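Local coordinates for manganese-binding protein (Chlamydia trachomatis, PDB 6NSI) that binds Fe(2+), Mn(2+) and Ni(2+), preferring Fe(2+), and hands them to the membrane permease of an ABC transport system for import into the cytoplasm, at residues R17-R22 against A119-Q124; N57-E62 against N88-L93. One frame throughout, in Å; residues are numbered along the deposited sequence.

Contact 1: R17-R22 against A119-Q124; sequences RITGDR and AALIQQ
Leu121 is carried toward helix 9-19 by a first torsion of -83°, which sets CG trans to the carbonyl carbon; with chi2 at 167° this brings CD1 against both Ile18 and Thr19, and CD2 alongside Thr19. On the facing helix, Thr19 has CG2 trans to its own carbonyl carbon, with OG1 between the backbone N and C (chi1 61°); the methyl therefore faces Leu121 while the hydroxyl is turned elsewhere. The distances identify CD1 of Leu121 as the main touching branch: it lies 3.6 Å from Thr19 CG2 and 3.7 Å from Ile18 CG2. The second branch takes a smaller share, Leu121 CD2 standing 3.9 Å from Thr19 CG2. Leu121 runs at roughly a right angle to the Thr19 side chain, and the backbones stay well separated, with 8.1 Å between Thr19 CA and Leu121 CA.

This is helix-to-helix packing at the C-terminal ends of helices 9-19 and 107-124, remote from the iron site. Ile18 continues the apolar seam along helix 107-124 through Val114, Met117 and Ala118, and Leu121 also touches Leu53, just before strand 54-56 of the parallel sheet, and Phe55 within that strand. No hydrogen bond crosses between the segments: methyl packing alone joins them, while Thr19 OG1 is hydrogen-bonded to Asn25 ND2, with a weak bond to Val15 O.

Contact 2: N57-E62 against N88-L93; sequences NGLGLE and NCFDLL
A type I' beta turn, Gly58 to Leu61, in the loop between strand 54-56 and helix 65-71 presents Leu59 to the loop that follows helix 80-85. The turn is closed by Leu61 N to Gly58 O at 3.0 Å. That carbonyl oxygen also accepts from Asn57 ND2 at 2.9 Å, and the two donors reach it from opposite faces of the carbonyl plane. Asn57 ND2 bonds Pro101 O as well, tying the turn to the loop of the iron ligand His102. Glu62 clasps the start of the turn with both carboxylate oxygens: OE2 takes Asn57 N at 2.6 Å, and OE1 takes Gly58 N at 2.9 Å through its syn lone pair.

From this braced turn Leu59 divides its two methyls between two partners. CD1 approaches the far end of the Phe90 ring obliquely, 4.1 Å from CZ, the two side chains arriving from opposite directions. CD2 lies 4.0 Å from Leu92 CD1, the two leucine side chains lying alongside each other in opposite senses. Leu92 extends to this meeting with CG trans to its backbone N (chi1 -172°). Phe90 is also packed against Leu84, Ile103 and Val109.

The Leu59 side chain is about 11 Å from the iron, a layer outside the site; Leu61 of the same turn touches the ligand His36. Across the segments the chemistry is purely apolar and lightly made, whereas the turn is braced by polar bonds, mostly within its own loop.

Contact 1 and contact 2 both cross by apolar groups without a hydrogen bond, methyls only in contact 1, methyls and an aromatic ring in contact 2, but they occupy different settings. Contact 1 joins two helix ends, all three touching residues are buried, and its centre is about 22 Å from the chain centre; contact 2 joins two loops, is partly buried, and lies about 11 Å from that centre, nearer the iron. The area buried is 132 Å² against 100 Å². Helix 107-124 is common to both surroundings: it supplies segment 119-124 of contact 1 and flanks contact 2 nearer its start. Contact 1 and contact 2 do not pack directly together.

Contact 1: R17-R22 against A119-Q124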
# COMPACT_ATOMS: atom_id res chain seq x y z
N ARG A 17 -5.78 0.90 16.54
CA ARG A 17 -7.11 0.33 16.71
C ARG A 17 -7.08 -0.89 17.62
O ARG A 17 -8.03 -1.13 18.37
CB ARG A 17 -7.72 -0.04 15.35
CG ARG A 17 -8.47 1.10 14.63
CD ARG A 17 -9.88 1.30 15.20
NE ARG A 17 -10.93 0.59 14.45
CZ ARG A 17 -11.61 -0.47 14.91
NH1 ARG A 17 -11.33 -0.98 16.11
NH2 ARG A 17 -12.55 -1.03 14.16
N ILE A 18 -6.01 -1.68 17.55
CA ILE A 18 -5.89 -2.83 18.45
C ILE A 18 -5.67 -2.37 19.89
O ILE A 18 -6.26 -2.92 20.82
CB ILE A 18 -4.76 -3.76 18.00
CG1 ILE A 18 -5.10 -4.40 16.66
CG2 ILE A 18 -4.49 -4.83 19.06
CD1 ILE A 18 -3.90 -5.07 16.01
N THR A 19 -4.83 -1.35 20.09
CA THR A 19 -4.45 -0.97 21.45
C THR A 19 -5.41 0.03 22.09
O THR A 19 -5.55 0.02 23.32
CB THR A 19 -3.04 -0.36 21.50
OG1 THR A 19 -2.97 0.82 20.69
CG2 THR A 19 -1.99 -1.37 21.04
N GLY A 20 -6.08 0.86 21.29
CA GLY A 20 -6.85 1.95 21.85
C GLY A 20 -6.06 2.78 22.86
O GLY A 20 -4.89 3.10 22.66
N ASP A 21 -6.70 3.20 23.93
CA ASP A 21 -6.08 4.11 24.93
C ASP A 21 -4.93 3.49 25.73
O ASP A 21 -4.16 4.28 26.25
CB ASP A 21 -7.11 4.47 26.00
CG ASP A 21 -7.68 5.87 25.87
OD1 ASP A 21 -7.70 6.38 24.76
OD2 ASP A 21 -8.12 6.41 26.89
N ARG A 22 -4.78 2.17 25.81
CA ARG A 22 -3.83 1.61 26.76
C ARG A 22 -2.36 1.82 26.37
O ARG A 22 -1.49 1.35 27.12
CB ARG A 22 -4.12 0.12 26.95
CG ARG A 22 -5.40 -0.15 27.73
CD ARG A 22 -5.11 -0.62 29.15
NE ARG A 22 -6.25 -1.29 29.80
CZ ARG A 22 -6.78 -2.44 29.40
NH1 ARG A 22 -6.29 -3.08 28.34
NH2 ARG A 22 -7.81 -2.96 30.06
N ALA A 119 -1.14 -10.18 17.33
CA ALA A 119 -0.38 -11.22 18.01
C ALA A 119 0.87 -10.65 18.65
O ALA A 119 1.12 -10.83 19.84
CB ALA A 119 -0.04 -12.35 17.04
N ALA A 120 1.66 -9.91 17.85
CA ALA A 120 2.87 -9.28 18.36
C ALA A 120 2.58 -8.39 19.56
O ALA A 120 3.33 -8.40 20.54
CB ALA A 120 3.53 -8.47 17.24
N LEU A 121 1.51 -7.59 19.48
CA LEU A 121 1.18 -6.70 20.59
C LEU A 121 0.82 -7.49 21.83
O LEU A 121 1.27 -7.18 22.94
CB LEU A 121 0.03 -5.78 20.20
CG LEU A 121 0.40 -4.54 19.40
CD1 LEU A 121 -0.87 -3.92 18.83
CD2 LEU A 121 1.17 -3.54 20.25
N ILE A 122 0.01 -8.53 21.65
CA ILE A 122 -0.43 -9.36 22.77
C ILE A 122 0.76 -10.08 23.39
O ILE A 122 0.83 -10.25 24.62
CB ILE A 122 -1.51 -10.35 22.29
CG1 ILE A 122 -2.83 -9.61 22.06
CG2 ILE A 122 -1.65 -11.50 23.27
CD1 ILE A 122 -3.92 -10.44 21.41
N GLN A 123 1.73 -10.49 22.57
CA GLN A 123 2.92 -11.15 23.10
C GLN A 123 3.77 -10.19 23.94
O GLN A 123 4.42 -10.62 24.90
CB GLN A 123 3.73 -11.75 21.94
CG GLN A 123 5.11 -12.28 22.31
CD GLN A 123 5.10 -13.77 22.67
OE1 GLN A 123 4.21 -14.52 22.25
NE2 GLN A 123 6.09 -14.20 23.45
N GLN A 124 3.76 -8.90 23.61
CA GLN A 124 4.53 -7.93 24.40
C GLN A 124 3.78 -7.49 25.65
O GLN A 124 4.42 -7.17 26.67
CB GLN A 124 4.87 -6.71 23.54
CG GLN A 124 5.60 -5.60 24.29
CD GLN A 124 7.07 -5.90 24.51
OE1 GLN A 124 7.65 -6.74 23.82
NE2 GLN A 124 7.68 -5.22 25.49

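Contact 2: N57-E62 against N88-L93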
# COMPACT_ATOMS: atom_id res chain seq x y z
N ASN A 57 7.19 -2.55 7.76
CA ASN A 57 6.59 -3.25 6.64
C ASN A 57 7.45 -4.41 6.18
O ASN A 57 6.93 -5.46 5.79
CB ASN A 57 6.36 -2.29 5.46
CG ASN A 57 5.56 -2.92 4.35
OD1 ASN A 57 4.34 -2.89 4.38
ND2 ASN A 57 6.24 -3.49 3.34
N GLY A 58 8.78 -4.24 6.23
CA GLY A 58 9.68 -5.18 5.60
C GLY A 58 9.57 -5.05 4.09
O GLY A 58 9.13 -4.03 3.56
N LEU A 59 9.97 -6.12 3.40
CA LEU A 59 9.89 -6.21 1.94
C LEU A 59 10.62 -5.06 1.27
O LEU A 59 10.28 -4.64 0.16
CB LEU A 59 8.43 -6.28 1.45
CG LEU A 59 7.47 -7.18 2.24
CD1 LEU A 59 6.03 -7.09 1.71
CD2 LEU A 59 7.94 -8.63 2.26
N GLY A 60 11.63 -4.51 1.96
CA GLY A 60 12.45 -3.44 1.43
C GLY A 60 11.91 -2.03 1.59
O GLY A 60 12.51 -1.10 1.04
N LEU A 61 10.79 -1.83 2.30
CA LEU A 61 10.23 -0.48 2.38
C LEU A 61 11.08 0.44 3.24
O LEU A 61 11.17 1.65 2.98
CB LEU A 61 8.80 -0.54 2.93
CG LEU A 61 8.09 0.81 2.84
CD1 LEU A 61 7.95 1.25 1.37
CD2 LEU A 61 6.73 0.71 3.54
N GLU A 62 11.68 -0.11 4.30
CA GLU A 62 12.57 0.65 5.18
C GLU A 62 14.03 0.45 4.77
O GLU A 62 14.87 0.07 5.58
CB GLU A 62 12.34 0.22 6.63
CG GLU A 62 10.92 0.51 7.17
CD GLU A 62 9.94 -0.68 7.00
OE1 GLU A 62 10.39 -1.82 6.71
OE2 GLU A 62 8.71 -0.47 7.15
N ASN A 88 3.47 -18.29 4.23
CA ASN A 88 2.88 -18.21 2.90
C ASN A 88 1.46 -17.62 2.97
O ASN A 88 0.54 -18.10 2.29
CB ASN A 88 2.88 -19.58 2.21
CG ASN A 88 3.14 -19.49 0.69
OD1 ASN A 88 3.42 -18.42 0.15
ND2 ASN A 88 3.04 -20.62 0.02
N CYS A 89 1.28 -16.61 3.83
CA CYS A 89 0.02 -15.89 3.87
C CYS A 89 -0.28 -15.23 2.53
O CYS A 89 -1.45 -15.04 2.18
CB CYS A 89 0.04 -14.82 4.98
SG CYS A 89 0.04 -15.46 6.68
N PHE A 90 0.76 -14.88 1.78
CA PHE A 90 0.58 -14.30 0.46
C PHE A 90 1.76 -14.70 -0.42
O PHE A 90 2.78 -15.21 0.06
CB PHE A 90 0.43 -12.77 0.53
CG PHE A 90 1.73 -12.03 0.72
CD1 PHE A 90 2.40 -12.07 1.93
CD2 PHE A 90 2.28 -11.28 -0.32
CE1 PHE A 90 3.59 -11.39 2.11
CE2 PHE A 90 3.47 -10.59 -0.15
CZ PHE A 90 4.13 -10.64 1.07
N ASP A 91 1.60 -14.46 -1.71
CA ASP A 91 2.66 -14.67 -2.68
C ASP A 91 3.32 -13.33 -2.96
O ASP A 91 2.67 -12.41 -3.46
CB ASP A 91 2.11 -15.28 -3.97
CG ASP A 91 1.55 -16.70 -3.76
OD1 ASP A 91 2.04 -17.41 -2.85
OD2 ASP A 91 0.62 -17.08 -4.50
N LEU A 92 4.60 -13.22 -2.61
CA LEU A 92 5.37 -12.00 -2.84
C LEU A 92 5.43 -11.65 -4.32
O LEU A 92 5.69 -12.51 -5.16
CB LEU A 92 6.79 -12.18 -2.30
CG LEU A 92 7.73 -10.98 -2.27
CD1 LEU A 92 7.11 -9.87 -1.44
CD2 LEU A 92 9.08 -11.39 -1.68
N LEU A 93 5.20 -10.39 -4.64
CA LEU A 93 5.48 -9.89 -5.98
C LEU A 93 6.83 -9.21 -5.99
O LEU A 93 7.35 -8.79 -4.96
CB LEU A 93 4.39 -8.93 -6.45
CG LEU A 93 3.00 -9.56 -6.50
CD1 LEU A 93 1.92 -8.53 -6.81
CD2 LEU A 93 2.98 -10.71 -7.51